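Local coordinates for cell division control protein 45 cdc45 putative (PDB 6CC2) that probably acts in DNA replication as the Cdc45 component of the CMG replicative helicase, and may be regulated by a conformational switch, at residues K477-S486 / D518-L529. Sequence-based numbering, arbitrary orientation.
Sequences KKTFVIVGYS and DSFVTEIHRENL. With EDO (1,2-ethanediol), chain D; EDO (1,2-ethanediol), chain G.
Strands 479-485 and 519-525 are antiparallel neighbours inside the mixed sheet near the C-terminus of Cdc45. Phe480, Ile482 and Gly484 form the hydrogen-bonded pairs with Ile524, Thr522 and Phe520. Each pair has two backbone bonds, and Ser486 N to Asp518 O adds one beyond the strand end. Ile482 N donates to Thr522 O at 2.9 Å.

Glu523 carries the polar contact on the face of Val481, Val483 and Val521. Its chain is extended, with CG anti to the backbone N (chi1 -172°), and this carries the carboxylate across to the partner strand. Glu523 OE1 takes Lys477 NZ at 2.8 Å on its syn side, a salt bridge. Glu523 OE2 accepts from Thr479 OG1 at 2.7 Å on its anti side, 31° out of the carboxylate plane. Two donors on different oxygens restrict the rotation of the carboxylate. They may also favour its charged form. Further along this face, Val483 CG2 lies beside Val521 CG2 at 4.1 Å, and helix 444-462 packs on Val483.

The other face is mostly apolar. Ile482 CB touches Thr522 CG2 at 3.6 Å, the two side chains pointing the same way. Thr522 OG1 turns to Ser511 O instead. Phe480 CB rests on Ile524 CG1 at 3.7 Å. Leu529 CD1 lies over one face of the Phe480 ring, offset toward the rim, and Arg526 O sits in plane at its edge. Helix 494-508 covers this face through Phe501, which touches Ile482 and Thr522.

At the turn end, Arg526 N donates to Lys478 O at 2.9 Å. Lys478 and Thr479 form a G1 beta bulge opposite Asp474, in the tight connection of a beta hairpin whose second strand pairs with 519-525 in a helix-covered mixed sheet.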
ATOM      1  N   LYS A 477     -20.670 -24.056  -2.963  1.00 30.83           N
ATOM      2  CA  LYS A 477     -20.711 -23.903  -4.411  1.00 33.30           C
ATOM      3  C   LYS A 477     -20.030 -25.050  -5.147  1.00 35.06           C
ATOM      4  O   LYS A 477     -20.189 -25.163  -6.364  1.00 34.83           O
ATOM      5  CB  LYS A 477     -20.062 -22.572  -4.798  1.00 35.47           C
ATOM      6  CG  LYS A 477     -20.513 -22.007  -6.131  1.00 48.94           C
ATOM      7  CD  LYS A 477     -20.097 -20.542  -6.263  1.00 59.23           C
ATOM      8  CE  LYS A 477     -20.262 -20.032  -7.686  1.00 70.61           C
ATOM      9  NZ  LYS A 477     -19.795 -18.625  -7.825  1.00 77.28           N
ATOM     10  N   LYS A 478     -19.290 -25.911  -4.441  1.00 32.64           N
ATOM     11  CA  LYS A 478     -18.562 -27.012  -5.063  1.00 31.59           C
ATOM     12  C   LYS A 478     -17.452 -26.489  -5.976  1.00 26.22           C
ATOM     13  O   LYS A 478     -17.235 -27.009  -7.073  1.00 25.89           O
ATOM     14  CB  LYS A 478     -19.517 -27.935  -5.830  1.00 39.27           C
ATOM     15  CG  LYS A 478     -20.753 -28.355  -5.044  1.00 50.02           C
ATOM     16  CD  LYS A 478     -20.382 -29.144  -3.802  1.00 64.62           C
ATOM     17  CE  LYS A 478     -21.615 -29.669  -3.069  1.00 80.02           C
ATOM     18  NZ  LYS A 478     -22.326 -28.602  -2.305  1.00 82.87           N
ATOM     19  N   THR A 479     -16.738 -25.460  -5.517  1.00 22.73           N
ATOM     20  CA  THR A 479     -15.722 -24.800  -6.307  1.00 24.33           C
ATOM     21  C   THR A 479     -14.509 -24.510  -5.436  1.00 21.81           C
ATOM     22  O   THR A 479     -14.564 -24.588  -4.201  1.00 25.55           O
ATOM     23  CB  THR A 479     -16.221 -23.468  -6.880  1.00 30.99           C
ATOM     24  OG1 THR A 479     -16.556 -22.588  -5.792  1.00 28.66           O
ATOM     25  CG2 THR A 479     -17.442 -23.672  -7.784  1.00 34.56           C
ATOM     26  N   PHE A 480     -13.416 -24.168  -6.092  1.00 20.92           N
ATOM     27  CA  PHE A 480     -12.314 -23.437  -5.466  1.00 20.67           C
ATOM     28  C   PHE A 480     -12.336 -22.009  -5.982  1.00 22.10           C
ATOM     29  O   PHE A 480     -12.405 -21.784  -7.201  1.00 22.62           O
ATOM     30  CB  PHE A 480     -10.949 -24.052  -5.772  1.00 21.10           C
ATOM     31  CG  PHE A 480     -10.656 -25.317  -4.989  1.00 18.91           C
ATOM     32  CD1 PHE A 480     -10.120 -25.237  -3.722  1.00 17.10           C
ATOM     33  CD2 PHE A 480     -10.935 -26.570  -5.524  1.00 24.67           C
ATOM     34  CE1 PHE A 480      -9.866 -26.374  -3.000  1.00 19.68           C
ATOM     35  CE2 PHE A 480     -10.679 -27.717  -4.799  1.00 26.05           C
ATOM     36  CZ  PHE A 480     -10.142 -27.622  -3.544  1.00 23.06           C
ATOM     37  N   VAL A 481     -12.284 -21.047  -5.058  1.00 22.08           N
ATOM     38  CA  VAL A 481     -11.951 -19.682  -5.412  1.00 19.71           C
ATOM     39  C   VAL A 481     -10.446 -19.626  -5.610  1.00 21.07           C
ATOM     40  O   VAL A 481      -9.701 -20.127  -4.773  1.00 21.25           O
ATOM     41  CB  VAL A 481     -12.410 -18.706  -4.320  1.00 25.67           C
ATOM     42  CG1 VAL A 481     -12.092 -17.280  -4.711  1.00 26.74           C
ATOM     43  CG2 VAL A 481     -13.903 -18.859  -4.107  1.00 34.86           C
ATOM     44  N   ILE A 482     -10.004 -19.068  -6.740  1.00 19.94           N
ATOM     45  CA  ILE A 482      -8.589 -18.988  -7.075  1.00 20.73           C
ATOM     46  C   ILE A 482      -8.185 -17.517  -7.098  1.00 20.03           C
ATOM     47  O   ILE A 482      -8.754 -16.721  -7.864  1.00 20.80           O
ATOM     48  CB  ILE A 482      -8.276 -19.621  -8.446  1.00 25.37           C
ATOM     49  CG1 ILE A 482      -8.927 -20.982  -8.597  1.00 27.61           C
ATOM     50  CG2 ILE A 482      -6.748 -19.694  -8.635  1.00 28.52           C
ATOM     51  CD1 ILE A 482      -8.396 -22.000  -7.682  1.00 24.12           C
ATOM     52  N   VAL A 483      -7.210 -17.151  -6.278  1.00 17.99           N
ATOM     53  CA  VAL A 483      -6.681 -15.796  -6.259  1.00 18.91           C
ATOM     54  C   VAL A 483      -5.213 -15.850  -6.659  1.00 16.73           C
ATOM     55  O   VAL A 483      -4.453 -16.689  -6.153  1.00 18.99           O
ATOM     56  CB  VAL A 483      -6.841 -15.155  -4.869  1.00 25.89           C
ATOM     57  CG1 VAL A 483      -6.062 -13.835  -4.817  1.00 34.39           C
ATOM     58  CG2 VAL A 483      -8.307 -14.939  -4.560  1.00 25.27           C
ATOM     59  N   GLY A 484      -4.810 -14.954  -7.551  1.00 16.87           N
ATOM     60  CA  GLY A 484      -3.414 -14.753  -7.878  1.00 19.47           C
ATOM     61  C   GLY A 484      -2.998 -13.354  -7.457  1.00 20.63           C
ATOM     62  O   GLY A 484      -3.671 -12.380  -7.781  1.00 20.56           O
ATOM     63  N   TYR A 485      -1.881 -13.280  -6.724  1.00 20.31           N
ATOM     64  CA  TYR A 485      -1.410 -12.016  -6.188  1.00 18.86           C
ATOM     65  C   TYR A 485       0.079 -11.851  -6.439  1.00 19.61           C
ATOM     66  O   TYR A 485       0.862 -12.779  -6.226  1.00 20.18           O
ATOM     67  CB  TYR A 485      -1.669 -11.907  -4.673  1.00 20.05           C
ATOM     68  CG  TYR A 485      -1.051 -10.659  -4.066  1.00 20.28           C
ATOM     69  CD1 TYR A 485      -1.646  -9.429  -4.217  1.00 25.63           C
ATOM     70  CD2 TYR A 485       0.149 -10.730  -3.367  1.00 19.43           C
ATOM     71  CE1 TYR A 485      -1.064  -8.268  -3.676  1.00 26.72           C
ATOM     72  CE2 TYR A 485       0.720  -9.585  -2.819  1.00 22.63           C
ATOM     73  CZ  TYR A 485       0.113  -8.376  -2.987  1.00 25.85           C
ATOM     74  OH  TYR A 485       0.670  -7.239  -2.458  1.00 26.90           O
ATOM     75  N   SER A 486       0.462 -10.659  -6.871  1.00 19.40           N
ATOM     76  CA  SER A 486       1.857 -10.335  -7.123  1.00 19.49           C
ATOM     77  C   SER A 486       2.248  -9.138  -6.272  1.00 20.26           C
ATOM     78  O   SER A 486       1.686  -8.048  -6.432  1.00 22.12           O
ATOM     79  CB  SER A 486       2.073 -10.051  -8.606  1.00 23.59           C
ATOM     80  OG  SER A 486       3.389  -9.639  -8.872  1.00 25.31           O
ATOM     81  N   ASP A 518      -2.759  -5.618  -9.378  1.00 21.29           N
ATOM     82  CA  ASP A 518      -1.774  -6.626  -8.991  1.00 23.68           C
ATOM     83  C   ASP A 518      -2.372  -7.978  -8.585  1.00 21.68           C
ATOM     84  O   ASP A 518      -1.665  -8.797  -7.961  1.00 20.25           O
ATOM     85  CB  ASP A 518      -0.906  -6.111  -7.818  1.00 29.93           C
ATOM     86  CG  ASP A 518      -1.738  -5.685  -6.619  1.00 34.36           C
ATOM     87  OD1 ASP A 518      -2.915  -6.094  -6.518  1.00 33.09           O
ATOM     88  OD2 ASP A 518      -1.228  -4.923  -5.781  1.00 37.77           O
ATOM     89  N   SER A 519      -3.626  -8.252  -8.926  1.00 20.58           N
ATOM     90  CA  SER A 519      -4.241  -9.485  -8.490  1.00 20.60           C
ATOM     91  C   SER A 519      -5.382  -9.857  -9.424  1.00 20.94           C
ATOM     92  O   SER A 519      -5.928  -9.020 -10.142  1.00 20.98           O
ATOM     93  CB  SER A 519      -4.759  -9.360  -7.052  1.00 22.08           C
ATOM     94  OG  SER A 519      -5.856  -8.457  -6.997  1.00 24.26           O
ATOM     95  N   PHE A 520      -5.765 -11.121  -9.349  1.00 19.49           N
ATOM     96  CA  PHE A 520      -6.830 -11.691 -10.157  1.00 22.72           C
ATOM     97  C   PHE A 520      -7.617 -12.682  -9.306  1.00 21.92           C
ATOM     98  O   PHE A 520      -7.069 -13.326  -8.415  1.00 20.76           O
ATOM     99  CB  PHE A 520      -6.292 -12.455 -11.389  1.00 27.09           C
ATOM    100  CG  PHE A 520      -5.291 -11.694 -12.181  1.00 32.72           C
ATOM    101  CD1 PHE A 520      -3.966 -11.655 -11.788  1.00 36.20           C
ATOM    102  CD2 PHE A 520      -5.673 -11.004 -13.337  1.00 38.25           C
ATOM    103  CE1 PHE A 520      -3.033 -10.939 -12.518  1.00 45.64           C
ATOM    104  CE2 PHE A 520      -4.740 -10.301 -14.072  1.00 40.04           C
ATOM    105  CZ  PHE A 520      -3.416 -10.264 -13.655  1.00 43.64           C
ATOM    106  N   VAL A 521      -8.905 -12.820  -9.619  1.00 21.06           N
ATOM    107  CA  VAL A 521      -9.764 -13.816  -8.997  1.00 21.39           C
ATOM    108  C   VAL A 521     -10.468 -14.610 -10.090  1.00 21.38           C
ATOM    109  O   VAL A 521     -11.030 -14.025 -11.019  1.00 22.62           O
ATOM    110  CB  VAL A 521     -10.810 -13.167  -8.076  1.00 24.39           C
ATOM    111  CG1 VAL A 521     -11.639 -14.235  -7.379  1.00 25.94           C
ATOM    112  CG2 VAL A 521     -10.119 -12.281  -7.041  1.00 25.35           C
ATOM    113  N   THR A 522     -10.414 -15.933  -9.985  1.00 23.32           N
ATOM    114  CA  THR A 522     -11.230 -16.804 -10.827  1.00 23.38           C
ATOM    115  C   THR A 522     -11.799 -17.892  -9.926  1.00 21.64           C
ATOM    116  O   THR A 522     -11.690 -17.830  -8.701  1.00 21.54           O
ATOM    117  CB  THR A 522     -10.425 -17.352 -12.021  1.00 25.60           C
ATOM    118  OG1 THR A 522     -11.311 -18.104 -12.880  1.00 27.59           O
ATOM    119  CG2 THR A 522      -9.293 -18.247 -11.581  1.00 25.88           C
ATOM    120  N   GLU A 523     -12.422 -18.901 -10.527  1.00 21.48           N
ATOM    121  CA  GLU A 523     -13.091 -19.953  -9.769  1.00 22.16           C
ATOM    122  C   GLU A 523     -13.149 -21.195 -10.642  1.00 22.58           C
ATOM    123  O   GLU A 523     -13.375 -21.102 -11.840  1.00 23.75           O
ATOM    124  CB  GLU A 523     -14.497 -19.494  -9.376  1.00 30.73           C
ATOM    125  CG  GLU A 523     -15.236 -20.417  -8.434  1.00 48.29           C
ATOM    126  CD  GLU A 523     -16.533 -19.801  -7.932  1.00 58.21           C
ATOM    127  OE1 GLU A 523     -17.154 -19.026  -8.688  1.00 57.30           O
ATOM    128  OE2 GLU A 523     -16.923 -20.080  -6.776  1.00 60.27           O
ATOM    129  N   ILE A 524     -12.932 -22.357 -10.027  1.00 21.67           N
ATOM    130  CA  ILE A 524     -12.970 -23.619 -10.741  1.00 22.70           C
ATOM    131  C   ILE A 524     -13.915 -24.571 -10.030  1.00 22.29           C
ATOM    132  O   ILE A 524     -14.187 -24.439  -8.832  1.00 23.75           O
ATOM    133  CB  ILE A 524     -11.566 -24.256 -10.853  1.00 25.00           C
ATOM    134  CG1 ILE A 524     -11.040 -24.630  -9.451  1.00 23.32           C
ATOM    135  CG2 ILE A 524     -10.597 -23.304 -11.517  1.00 28.77           C
ATOM    136  CD1 ILE A 524      -9.758 -25.431  -9.491  1.00 24.08           C
ATOM    137  N   HIS A 525     -14.405 -25.568 -10.781  1.00 24.01           N
ATOM    138  CA  HIS A 525     -15.106 -26.680 -10.158  1.00 24.04           C
ATOM    139  C   HIS A 525     -14.131 -27.445  -9.261  1.00 23.15           C
ATOM    140  O   HIS A 525     -12.969 -27.652  -9.625  1.00 22.63           O
ATOM    141  CB  HIS A 525     -15.681 -27.622 -11.200  1.00 27.11           C
ATOM    142  CG  HIS A 525     -16.739 -26.995 -12.057  1.00 37.53           C
ATOM    143  ND1 HIS A 525     -17.971 -26.623 -11.563  1.00 43.61           N
ATOM    144  CD2 HIS A 525     -16.745 -26.671 -13.371  1.00 43.31           C
ATOM    145  CE1 HIS A 525     -18.690 -26.087 -12.536  1.00 45.44           C
ATOM    146  NE2 HIS A 525     -17.968 -26.105 -13.642  1.00 43.92           N
ATOM    147  N   ARG A 526     -14.604 -27.854  -8.088  1.00 23.20           N
ATOM    148  CA  ARG A 526     -13.716 -28.514  -7.133  1.00 25.12           C
ATOM    149  C   ARG A 526     -13.008 -29.695  -7.773  1.00 22.31           C
ATOM    150  O   ARG A 526     -11.802 -29.877  -7.577  1.00 24.78           O
ATOM    151  CB  ARG A 526     -14.493 -28.966  -5.882  1.00 33.48           C
ATOM    152  CG  ARG A 526     -13.934 -30.248  -5.219  1.00 43.90           C
ATOM    153  CD  ARG A 526     -13.635 -30.133  -3.721  1.00 45.55           C
ATOM    154  NE  ARG A 526     -14.813 -30.308  -2.897  1.00 43.63           N
ATOM    155  CZ  ARG A 526     -14.810 -30.824  -1.660  1.00 37.02           C
ATOM    156  NH1 ARG A 526     -13.685 -31.228  -1.092  1.00 36.64           N
ATOM    157  NH2 ARG A 526     -15.946 -30.926  -1.006  1.00 36.96           N
ATOM    158  N   GLU A 527     -13.743 -30.517  -8.517  1.00 22.76           N
ATOM    159  CA  GLU A 527     -13.166 -31.725  -9.082  1.00 26.26           C
ATOM    160  C   GLU A 527     -12.045 -31.440 -10.072  1.00 25.70           C
ATOM    161  O   GLU A 527     -11.314 -32.371 -10.435  1.00 26.94           O
ATOM    162  CB  GLU A 527     -14.261 -32.550  -9.755  1.00 33.14           C
ATOM    163  CG  GLU A 527     -15.054 -31.823 -10.825  1.00 48.54           C
ATOM    164  CD  GLU A 527     -16.356 -31.239 -10.292  1.00 63.85           C
ATOM    165  OE1 GLU A 527     -16.342 -30.549  -9.234  1.00 45.04           O
ATOM    166  OE2 GLU A 527     -17.405 -31.481 -10.933  1.00 77.41           O
ATOM    167  N   ASN A 528     -11.906 -30.199 -10.540  1.00 23.71           N
ATOM    168  CA  ASN A 528     -10.915 -29.860 -11.553  1.00 25.66           C
ATOM    169  C   ASN A 528      -9.659 -29.244 -10.982  1.00 23.96           C
ATOM    170  O   ASN A 528      -8.875 -28.655 -11.724  1.00 24.30           O
ATOM    171  CB  ASN A 528     -11.532 -28.912 -12.575  1.00 24.80           C
ATOM    172  CG  ASN A 528     -12.599 -29.578 -13.389  1.00 27.53           C
ATOM    173  OD1 ASN A 528     -12.540 -30.780 -13.633  1.00 28.11           O
ATOM    174  ND2 ASN A 528     -13.588 -28.806 -13.819  1.00 30.90           N
ATOM    175  N   LEU A 529      -9.417 -29.398  -9.684  1.00 20.74           N
ATOM    176  CA  LEU A 529      -8.227 -28.785  -9.091  1.00 19.88           C
ATOM    177  C   LEU A 529      -6.958 -29.276  -9.777  1.00 21.37           C
ATOM    178  O   LEU A 529      -6.075 -28.471 -10.103  1.00 21.33           O
ATOM    179  CB  LEU A 529      -8.177 -29.084  -7.587  1.00 21.26           C
ATOM    180  CG  LEU A 529      -6.951 -28.526  -6.868  1.00 23.71           C
ATOM    181  CD1 LEU A 529      -6.906 -27.025  -6.884  1.00 22.95           C
ATOM    182  CD2 LEU A 529      -6.911 -29.049  -5.409  1.00 27.78           C
TER
HETATM  183  C1  EDO D 603     -12.622 -25.827 -14.500  1.00 37.17           C
HETATM  184  O1  EDO D 603     -13.542 -25.725 -13.426  1.00 32.66           O
HETATM  185  C2  EDO D 603     -11.249 -25.588 -13.927  1.00 25.89           C
HETATM  186  O2  EDO D 603     -10.296 -25.955 -14.815  1.00 18.43           O
HETATM  187  C1  EDO G 606     -16.973 -23.119 -12.371  1.00 49.53           C
HETATM  188  O1  EDO G 606     -16.065 -22.206 -12.997  1.00 50.38           O
HETATM  189  C2  EDO G 606     -17.616 -22.465 -11.159  1.00 50.12           C
HETATM  190  O2  EDO G 606     -18.267 -21.253 -11.547  1.00 60.96           O
HETATM  191  O   HOH W   1     -18.562 -28.321  -9.101  1.00 43.24           O
HETATM  192  O   HOH W   2      -0.502  -4.939  -3.425  1.00 61.05           O
HETATM  193  O   HOH W   3       1.981  -5.352  -6.411  1.00 30.76           O